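PDB 4QHQ: lipoprotein from Burkholderia cenocepacia, which binds methionine and, as an NlpA-family lipoprotein, probably serves as the substrate-binding component of an ABC transporter for nutrient uptake. Local coordinates for residues G76-S81 against N199-R204. Residues are numbered along the deposited sequence; the frame is centred on the assembly and turned at random.
With MET (methionine), chain B.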
ATOM      1  N   GLY A  76     -14.456   4.908  -2.632  1.00 13.07           N
ATOM      2  CA  GLY A  76     -14.031   4.797  -4.016  1.00 12.80           C
ATOM      3  C   GLY A  76     -12.557   4.492  -4.150  1.00 11.35           C
ATOM      4  O   GLY A  76     -11.774   4.704  -3.222  1.00 13.64           O
ATOM      5  N   LEU A  77     -12.175   4.005  -5.322  1.00 11.23           N
ATOM      6  CA  LEU A  77     -10.805   3.574  -5.544  1.00 10.57           C
ATOM      7  C   LEU A  77      -9.934   4.706  -6.059  1.00 10.94           C
ATOM      8  O   LEU A  77     -10.431   5.658  -6.677  1.00 11.85           O
ATOM      9  CB  LEU A  77     -10.783   2.409  -6.532  1.00 12.20           C
ATOM     10  CG  LEU A  77     -11.529   1.148  -6.101  1.00 11.91           C
ATOM     11  CD1 LEU A  77     -11.327   0.050  -7.142  1.00 14.07           C
ATOM     12  CD2 LEU A  77     -11.100   0.674  -4.709  1.00 13.04           C
ATOM     13  N   THR A  78      -8.629   4.587  -5.811  1.00  9.51           N
ATOM     14  CA  THR A  78      -7.691   5.631  -6.191  1.00  9.61           C
ATOM     15  C   THR A  78      -6.685   5.133  -7.236  1.00  8.25           C
ATOM     16  O   THR A  78      -6.815   5.430  -8.418  1.00 10.54           O
ATOM     17  CB  THR A  78      -6.986   6.195  -4.946  1.00  9.26           C
ATOM     18  OG1 THR A  78      -6.432   5.124  -4.177  1.00 10.82           O
ATOM     19  CG2 THR A  78      -7.980   6.940  -4.067  1.00 11.52           C
ATOM     20  N   TYR A  79      -5.701   4.346  -6.798  1.00 10.12           N
ATOM     21  CA  TYR A  79      -4.730   3.754  -7.714  1.00 12.05           C
ATOM     22  C   TYR A  79      -4.322   2.405  -7.161  1.00  8.68           C
ATOM     23  O   TYR A  79      -4.524   2.126  -5.982  1.00  9.32           O
ATOM     24  CB  TYR A  79      -3.483   4.635  -7.851  1.00 10.91           C
ATOM     25  CG  TYR A  79      -2.724   4.772  -6.569  1.00  9.27           C
ATOM     26  CD1 TYR A  79      -1.756   3.843  -6.196  1.00 10.49           C
ATOM     27  CD2 TYR A  79      -2.974   5.832  -5.706  1.00 10.53           C
ATOM     28  CE1 TYR A  79      -1.073   3.964  -5.005  1.00 12.35           C
ATOM     29  CE2 TYR A  79      -2.289   5.965  -4.517  1.00 10.43           C
ATOM     30  CZ  TYR A  79      -1.332   5.024  -4.172  1.00 10.19           C
ATOM     31  OH  TYR A  79      -0.638   5.154  -2.990  1.00 11.08           O
ATOM     32  N   ILE A  80      -3.711   1.594  -8.025  1.00  9.70           N
ATOM     33  CA  ILE A  80      -3.083   0.345  -7.625  1.00 10.13           C
ATOM     34  C   ILE A  80      -1.581   0.453  -7.897  1.00 11.26           C
ATOM     35  O   ILE A  80      -1.146   1.132  -8.839  1.00 12.62           O
ATOM     36  CB  ILE A  80      -3.723  -0.858  -8.365  1.00 11.29           C
ATOM     37  CG1 ILE A  80      -3.246  -2.194  -7.786  1.00 11.68           C
ATOM     38  CG2 ILE A  80      -3.472  -0.778  -9.872  1.00 12.84           C
ATOM     39  CD1 ILE A  80      -4.122  -3.367  -8.195  1.00 14.10           C
ATOM     40  N   SER A  81      -0.785  -0.181  -7.046  1.00  8.25           N
ATOM     41  CA  SER A  81       0.657  -0.062  -7.162  1.00 10.21           C
ATOM     42  C   SER A  81       1.304  -1.393  -6.822  1.00 10.02           C
ATOM     43  O   SER A  81       1.590  -1.659  -5.651  1.00 11.48           O
ATOM     44  CB  SER A  81       1.184   1.042  -6.245  1.00 10.61           C
ATOM     45  OG  SER A  81       0.838   0.790  -4.900  1.00 10.76           O
ATOM     46  N   ASN A 199      -5.889   0.822  -4.025  1.00  9.71           N
ATOM     47  CA  ASN A 199      -6.025   1.699  -2.880  1.00  8.58           C
ATOM     48  C   ASN A 199      -7.369   2.435  -2.947  1.00  8.47           C
ATOM     49  O   ASN A 199      -8.043   2.418  -3.982  1.00 10.42           O
ATOM     50  CB  ASN A 199      -4.856   2.690  -2.823  1.00  9.77           C
ATOM     51  CG  ASN A 199      -3.573   2.070  -2.312  1.00  8.78           C
ATOM     52  OD1 ASN A 199      -2.782   2.752  -1.679  1.00 12.07           O
ATOM     53  ND2 ASN A 199      -3.343   0.782  -2.598  1.00 12.49           N
ATOM     54  N   LEU A 200      -7.749   3.094  -1.856  1.00  8.02           N
ATOM     55  CA  LEU A 200      -9.102   3.622  -1.759  1.00  7.97           C
ATOM     56  C   LEU A 200      -9.168   4.843  -0.846  1.00  9.33           C
ATOM     57  O   LEU A 200      -8.284   5.108  -0.022  1.00 10.08           O
ATOM     58  CB  LEU A 200     -10.043   2.510  -1.268  1.00 10.73           C
ATOM     59  CG  LEU A 200      -9.730   1.844   0.082  1.00 10.88           C
ATOM     60  CD1 LEU A 200     -10.291   2.605   1.276  1.00 12.58           C
ATOM     61  CD2 LEU A 200     -10.221   0.428   0.156  1.00 12.68           C
ATOM     62  N   ILE A 201     -10.243   5.599  -1.007  1.00  9.47           N
ATOM     63  CA  ILE A 201     -10.588   6.648  -0.056  1.00 11.11           C
ATOM     64  C   ILE A 201     -11.575   6.075   0.954  1.00 11.76           C
ATOM     65  O   ILE A 201     -12.579   5.486   0.570  1.00 12.10           O
ATOM     66  CB  ILE A 201     -11.213   7.869  -0.752  1.00 11.36           C
ATOM     67  CG1 ILE A 201     -10.179   8.518  -1.673  1.00 13.08           C
ATOM     68  CG2 ILE A 201     -11.731   8.881   0.286  1.00 12.48           C
ATOM     69  CD1 ILE A 201     -10.759   9.578  -2.591  1.00 13.31           C
ATOM     70  N   ALA A 202     -11.267   6.220   2.242  1.00 10.70           N
ATOM     71  CA  ALA A 202     -12.129   5.708   3.304  1.00 10.97           C
ATOM     72  C   ALA A 202     -12.798   6.852   4.046  1.00 11.26           C
ATOM     73  O   ALA A 202     -12.198   7.913   4.248  1.00 11.56           O
ATOM     74  CB  ALA A 202     -11.334   4.856   4.285  1.00 12.27           C
ATOM     75  N   VAL A 203     -14.042   6.619   4.456  1.00 11.81           N
ATOM     76  CA  VAL A 203     -14.786   7.566   5.281  1.00 11.76           C
ATOM     77  C   VAL A 203     -15.536   6.812   6.368  1.00 12.39           C
ATOM     78  O   VAL A 203     -15.673   5.589   6.311  1.00 14.52           O
ATOM     79  CB  VAL A 203     -15.809   8.377   4.456  1.00 13.14           C
ATOM     80  CG1 VAL A 203     -15.103   9.197   3.388  1.00 13.15           C
ATOM     81  CG2 VAL A 203     -16.879   7.465   3.851  1.00 15.92           C
ATOM     82  N   ARG A 204     -16.011   7.528   7.377  1.00 12.52           N
ATOM     83  CA  ARG A 204     -16.854   6.884   8.376  1.00 16.40           C
ATOM     84  C   ARG A 204     -18.144   6.410   7.714  1.00 16.41           C
ATOM     85  O   ARG A 204     -18.694   7.105   6.858  1.00 15.65           O
ATOM     86  CB  ARG A 204     -17.170   7.835   9.531  1.00 16.89           C
ATOM     87  CG  ARG A 204     -15.965   8.105  10.415  1.00 18.08           C
ATOM     88  CD  ARG A 204     -16.325   9.033  11.580  1.00 16.80           C
ATOM     89  NE  ARG A 204     -16.795  10.339  11.111  1.00 23.98           N
ATOM     90  CZ  ARG A 204     -15.984  11.342  10.791  1.00 28.76           C
ATOM     91  NH1 ARG A 204     -14.676  11.194  10.914  1.00 22.14           N
ATOM     92  NH2 ARG A 204     -16.472  12.491  10.352  1.00 23.41           N
TER
HETATM   93  N   MET B 301      -0.112   2.332  -0.920  1.00  8.79           N
HETATM   94  CA  MET B 301       0.133   1.043  -0.269  1.00 10.21           C
HETATM   95  C   MET B 301       0.155  -0.078  -1.284  1.00  9.31           C
HETATM   96  O   MET B 301      -0.665  -0.072  -2.196  1.00 11.74           O
HETATM   97  CB  MET B 301      -0.951   0.792   0.786  1.00  8.69           C
HETATM   98  CG  MET B 301      -0.769  -0.520   1.572  1.00 10.33           C
HETATM   99  SD  MET B 301      -2.103  -0.797   2.758  1.00  8.99           S
HETATM  100  CE  MET B 301      -1.811   0.521   3.941  1.00  9.85           C
HETATM  101  OXT MET B 301       1.004  -0.984  -1.223  1.00  9.38           O
HETATM  102  O   HOH W   1      -5.994   6.064  -1.495  1.00 10.68           O
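Strands 72-80 and 199-204 meet here as antiparallel neighbours in the mixed sheet of one lobe, at the end where the sheet runs into the methionine pocket. Leu77 and Leu200 form a non-hydrogen-bonded pair, their CA atoms 4.2 Å apart, and Leu77 CD2 reaches the CB of Leu200 on one face of the sheet. On the Gly76 side, Ile201 N donates to Gly76 O at 2.8 Å. Past the pair, Thr78 N donates to Asn199 O at 2.9 Å, where strand 72-80 is interrupted. Thr78 points toward the other strand. Its OG1 sits between backbone N and carbonyl carbon (chi1 52°), close to Asn199 CB, and a water links this hydroxyl to Leu200 O; its CG2, anti to the carbonyl carbon, packs 3.6 Å from Ile201 CG1. A last backbone bond, Asn199 N to Tyr79 O at 2.7 Å, joins two residues of the methionine pocket.

From there the Asn199 side chain reaches the ligand. Its OD1 accepts from the amino N of methionine, and its ND2 donates to the ligand's carboxylate O, both at 2.8 Å, so the two ends of one amide grip both polar groups of the amino acid and fix the amide's rotation. Asn199 CG lies over one face of the Tyr79 ring, the planes 31° apart, while Tyr79 OH is hydrogen-bonded to Asp11. Arg113 adds a further bond to the ligand. This is consistent with the periplasmic-binding-protein fold, two alpha/beta lobes with the ligand in the cleft between them, to whose clan NlpA lipoproteins belong.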